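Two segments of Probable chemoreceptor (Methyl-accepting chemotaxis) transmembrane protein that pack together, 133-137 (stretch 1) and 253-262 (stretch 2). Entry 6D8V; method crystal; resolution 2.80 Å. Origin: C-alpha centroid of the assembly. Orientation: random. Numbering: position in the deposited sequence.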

ATOM      1  N   LYS A 133      -0.842  10.467  12.518  1.00 79.46           N
ATOM      2  CA  LYS A 133      -0.807   9.032  12.722  1.00 77.89           C
ATOM      3  C   LYS A 133      -0.466   8.348  11.404  1.00 87.29           C
ATOM      4  O   LYS A 133      -0.639   8.918  10.322  1.00 92.52           O
ATOM      5  CB  LYS A 133      -2.148   8.523  13.269  1.00 79.38           C
ATOM      6  CG  LYS A 133      -2.631   9.249  14.522  1.00 96.74           C
ATOM      7  CD  LYS A 133      -3.951   8.673  15.036  1.00109.99           C
ATOM      8  CE  LYS A 133      -4.476   9.424  16.263  1.00122.24           C
ATOM      9  NZ  LYS A 133      -5.803   8.901  16.725  1.00127.39           N
ATOM     10  N   GLY A 134       0.032   7.118  11.502  1.00 90.54           N
ATOM     11  CA  GLY A 134       0.344   6.350  10.315  1.00 69.56           C
ATOM     12  C   GLY A 134      -0.859   6.194   9.411  1.00 81.22           C
ATOM     13  O   GLY A 134      -1.995   6.115   9.897  1.00 75.13           O
ATOM     14  N   ALA A 135      -0.617   6.135   8.098  1.00 78.72           N
ATOM     15  CA  ALA A 135      -1.693   6.094   7.121  1.00 70.35           C
ATOM     16  C   ALA A 135      -1.263   5.254   5.928  1.00 76.87           C
ATOM     17  O   ALA A 135      -0.088   4.904   5.778  1.00 65.27           O
ATOM     18  CB  ALA A 135      -2.096   7.506   6.686  1.00 65.77           C
ATOM     19  N   ILE A 136      -2.241   4.945   5.071  1.00 61.96           N
ATOM     20  CA  ILE A 136      -2.034   4.148   3.866  1.00 68.99           C
ATOM     21  C   ILE A 136      -2.818   4.773   2.710  1.00 71.99           C
ATOM     22  O   ILE A 136      -3.950   5.232   2.883  1.00 76.11           O
ATOM     23  CB  ILE A 136      -2.443   2.677   4.103  1.00 73.89           C
ATOM     24  CG1 ILE A 136      -2.022   1.803   2.917  1.00 80.79           C
ATOM     25  CG2 ILE A 136      -3.938   2.554   4.386  1.00 52.06           C
ATOM     26  CD1 ILE A 136      -2.109   0.310   3.198  1.00 65.11           C
ATOM     27  N   THR A 137      -2.214   4.788   1.527  1.00 73.62           N
ATOM     28  CA  THR A 137      -2.730   5.565   0.409  1.00 75.30           C
ATOM     29  C   THR A 137      -3.626   4.733  -0.502  1.00 65.34           C
ATOM     30  O   THR A 137      -3.538   3.507  -0.574  1.00 68.92           O
ATOM     31  CB  THR A 137      -1.589   6.148  -0.432  1.00 72.45           C
ATOM     32  OG1 THR A 137      -0.935   5.092  -1.153  1.00 74.90           O
ATOM     33  CG2 THR A 137      -0.579   6.861   0.446  1.00 67.74           C
TER
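Stretch 2, residues 253-262: SLPDVNAQWL

Stretch 2 (253-262) folds over stretch 1 (133-137) as a bent hairpin-like segment, and the contact is built around one side chain, Ile 136. Stretch 1 is extended throughout, with strand conformation at Ala 135 and Ile 136. Stretch 2 opens in strand conformation at Ser 253, passes through a turn containing Pro 255, Asp 256, Val 257 and Asn 258, and runs out again as a strand through Gln 260, Trp 261 and Leu 262. The turn is closed by a backbone hydrogen bond from Leu 254 N to Ala 259 O, 2.8 Å. Within it Pro 255 (phi/psi -61/-52), Asp 256 (-118/-5) and Val 257 (-108/13) curl the chain, and Asn 258, with positive phi (54/72), swings it into the return strand. Because the chain doubles back, stretch 2 has no single direction against stretch 1. The backbones come closest at the turn, where Ala 135 CA and Val 257 CA are 4.3 Å apart.

No hydrogen bond joins the two stretches, so the fit rests on shape and apolar contact; 269 Å² is buried, both sides summed. The main bump on stretch 1 is Ile 136, whose CA-to-CB bond points toward stretch 2 and whose side chain is extended (chi1 t, chi2 t). It enters a hollow lined by Leu 254, Val 257, Ala 259 and Trp 261. Its CG2 lies 3.5 Å from Val 257 CG2 and 3.7 Å from Ala 259 CB. Its CD1 reaches 3.9 Å from Leu 254 CD1 and 3.7 Å from Trp 261 CZ2, meeting the indole obliquely. The Trp 261 CA-to-CB bond points sideways, but the end of the side chain comes nearer, bringing the six-membered ring to the Ile 136 methyl.

The answering bump on stretch 2 is Val 257 (chi1 m), which points toward stretch 1 and lies over the backbone as well as against Ile 136: its CB is 3.9 Å from Ala 135 C, and its CA is 3.7 Å from Gly 134 O. The CA-to-CB bond of Ala 135 points away, so it is the backbone of Ala 135 that faces Val 257. An ideal CB on Gly 134 would point toward the turn, 4.2 Å from Asp 256 O and 4.7 Å from Val 257 CG1. Asp 256 borders the contact through its backbone, while the end of its side chain leads away. Lys 133 and Gln 260 lie outside the fit.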

ATOM      1  N   SER A 253     -10.241  -4.920   8.364  1.00 68.81           N
ATOM      2  CA  SER A 253      -9.461  -3.771   8.815  1.00 72.23           C
ATOM      3  C   SER A 253      -7.964  -4.030   8.719  1.00 62.97           C
ATOM      4  O   SER A 253      -7.481  -5.120   9.043  1.00 59.48           O
ATOM      5  CB  SER A 253      -9.809  -3.418  10.260  1.00 62.30           C
ATOM      6  OG  SER A 253     -11.010  -2.671  10.324  1.00 81.78           O
ATOM      7  N   LEU A 254      -7.222  -3.037   8.359  1.00 69.01           N
ATOM      8  CA  LEU A 254      -5.839  -3.221   8.200  1.00 59.07           C
ATOM      9  C   LEU A 254      -5.315  -2.693   9.440  1.00 79.72           C
ATOM     10  O   LEU A 254      -5.882  -1.792   9.942  1.00102.37           O
ATOM     11  CB  LEU A 254      -5.344  -2.351   7.109  1.00 55.88           C
ATOM     12  CG  LEU A 254      -5.765  -2.638   5.706  1.00 56.81           C
ATOM     13  CD1 LEU A 254      -4.988  -1.712   4.878  1.00 45.42           C
ATOM     14  CD2 LEU A 254      -5.399  -4.020   5.370  1.00 54.69           C
ATOM     15  N   PRO A 255      -4.186  -3.328   9.966  1.00 70.95           N
ATOM     16  CA  PRO A 255      -3.915  -2.998  11.330  1.00 54.60           C
ATOM     17  C   PRO A 255      -3.617  -1.648  11.807  1.00104.20           C
ATOM     18  O   PRO A 255      -4.326  -1.320  12.738  1.00158.02           O
ATOM     19  CB  PRO A 255      -2.621  -3.664  11.511  1.00 52.33           C
ATOM     20  CG  PRO A 255      -2.894  -4.936  10.998  1.00 64.96           C
ATOM     21  CD  PRO A 255      -3.203  -4.462   9.672  1.00 71.27           C
ATOM     22  N   ASP A 256      -2.695  -0.877  11.280  1.00 63.78           N
ATOM     23  CA  ASP A 256      -2.321   0.315  12.007  1.00 65.27           C
ATOM     24  C   ASP A 256      -2.571   1.593  11.338  1.00 59.21           C
ATOM     25  O   ASP A 256      -2.371   2.594  11.894  1.00 69.86           O
ATOM     26  CB  ASP A 256      -0.882   0.249  12.376  1.00 94.67           C
ATOM     27  CG  ASP A 256      -0.575  -0.849  13.315  1.00114.22           C
ATOM     28  OD1 ASP A 256      -1.324  -1.003  14.255  1.00110.13           O
ATOM     29  OD2 ASP A 256       0.424  -1.552  13.150  1.00128.22           O
ATOM     30  N   VAL A 257      -3.021   1.526  10.115  1.00 70.71           N
ATOM     31  CA  VAL A 257      -3.044   2.606   9.168  1.00 69.37           C
ATOM     32  C   VAL A 257      -4.412   3.102   8.948  1.00 79.24           C
ATOM     33  O   VAL A 257      -4.704   3.789   8.062  1.00 97.71           O
ATOM     34  CB  VAL A 257      -2.539   2.129   7.873  1.00 75.73           C
ATOM     35  CG1 VAL A 257      -1.147   1.708   8.047  1.00 64.76           C
ATOM     36  CG2 VAL A 257      -3.292   0.931   7.469  1.00 68.49           C
ATOM     37  N   ASN A 258      -5.283   2.706   9.786  1.00 69.55           N
ATOM     38  CA  ASN A 258      -6.625   3.284   9.788  1.00 73.74           C
ATOM     39  C   ASN A 258      -7.272   3.199   8.401  1.00 87.11           C
ATOM     40  O   ASN A 258      -7.445   4.192   7.687  1.00 87.08           O
ATOM     41  CB  ASN A 258      -6.583   4.732  10.280  1.00 76.48           C
ATOM     42  CG  ASN A 258      -7.968   5.332  10.440  1.00 85.29           C
ATOM     43  OD1 ASN A 258      -8.899   4.671  10.906  1.00 89.86           O
ATOM     44  ND2 ASN A 258      -8.115   6.590  10.038  1.00 90.02           N
ATOM     45  N   ALA A 259      -7.637   1.970   8.046  1.00 78.01           N
ATOM     46  CA  ALA A 259      -8.277   1.708   6.765  1.00 69.02           C
ATOM     47  C   ALA A 259      -8.713   0.252   6.729  1.00 66.18           C
ATOM     48  O   ALA A 259      -8.273  -0.566   7.538  1.00 67.43           O
ATOM     49  CB  ALA A 259      -7.351   2.010   5.585  1.00 59.46           C
ATOM     50  N   GLN A 260      -9.592  -0.057   5.784  1.00 68.36           N
ATOM     51  CA  GLN A 260      -9.997  -1.426   5.528  1.00 64.36           C
ATOM     52  C   GLN A 260      -9.961  -1.687   4.028  1.00 65.96           C
ATOM     53  O   GLN A 260     -10.052  -0.767   3.211  1.00 58.21           O
ATOM     54  CB  GLN A 260     -11.391  -1.712   6.077  1.00 62.52           C
ATOM     55  CG  GLN A 260     -12.466  -0.798   5.541  1.00 79.01           C
ATOM     56  CD  GLN A 260     -13.844  -1.252   5.949  1.00 88.09           C
ATOM     57  OE1 GLN A 260     -13.988  -2.155   6.772  1.00 97.64           O
ATOM     58  NE2 GLN A 260     -14.869  -0.637   5.372  1.00 89.18           N
ATOM     59  N   TRP A 261      -9.822  -2.960   3.679  1.00 60.90           N
ATOM     60  CA  TRP A 261      -9.854  -3.407   2.297  1.00 60.64           C
ATOM     61  C   TRP A 261     -10.941  -4.457   2.108  1.00 59.71           C
ATOM     62  O   TRP A 261     -11.428  -5.062   3.068  1.00 72.99           O
ATOM     63  CB  TRP A 261      -8.511  -3.993   1.868  1.00 62.78           C
ATOM     64  CG  TRP A 261      -7.440  -2.972   1.667  1.00 64.17           C
ATOM     65  CD1 TRP A 261      -7.566  -1.616   1.737  1.00 65.87           C
ATOM     66  CD2 TRP A 261      -6.069  -3.232   1.355  1.00 62.12           C
ATOM     67  NE1 TRP A 261      -6.354  -1.013   1.486  1.00 58.57           N
ATOM     68  CE2 TRP A 261      -5.420  -1.986   1.252  1.00 54.43           C
ATOM     69  CE3 TRP A 261      -5.327  -4.401   1.159  1.00 63.22           C
ATOM     70  CZ2 TRP A 261      -4.066  -1.875   0.962  1.00 49.07           C
ATOM     71  CZ3 TRP A 261      -3.980  -4.290   0.870  1.00 52.28           C
ATOM     72  CH2 TRP A 261      -3.365  -3.035   0.769  1.00 52.18           C
ATOM     73  N   LEU A 262     -11.306  -4.680   0.851  1.00 57.96           N
ATOM     74  CA  LEU A 262     -12.242  -5.727   0.470  1.00 62.82           C
ATOM     75  C   LEU A 262     -11.480  -6.858  -0.202  1.00 64.41           C
ATOM     76  O   LEU A 262     -10.732  -6.637  -1.159  1.00 68.41           O
ATOM     77  CB  LEU A 262     -13.323  -5.213  -0.489  1.00 68.17           C
ATOM     78  CG  LEU A 262     -14.324  -4.206   0.029  1.00 72.91           C
ATOM     79  CD1 LEU A 262     -14.751  -4.588   1.435  1.00 74.10           C
ATOM     80  CD2 LEU A 262     -13.720  -2.818  -0.003  1.00 86.33           C
TER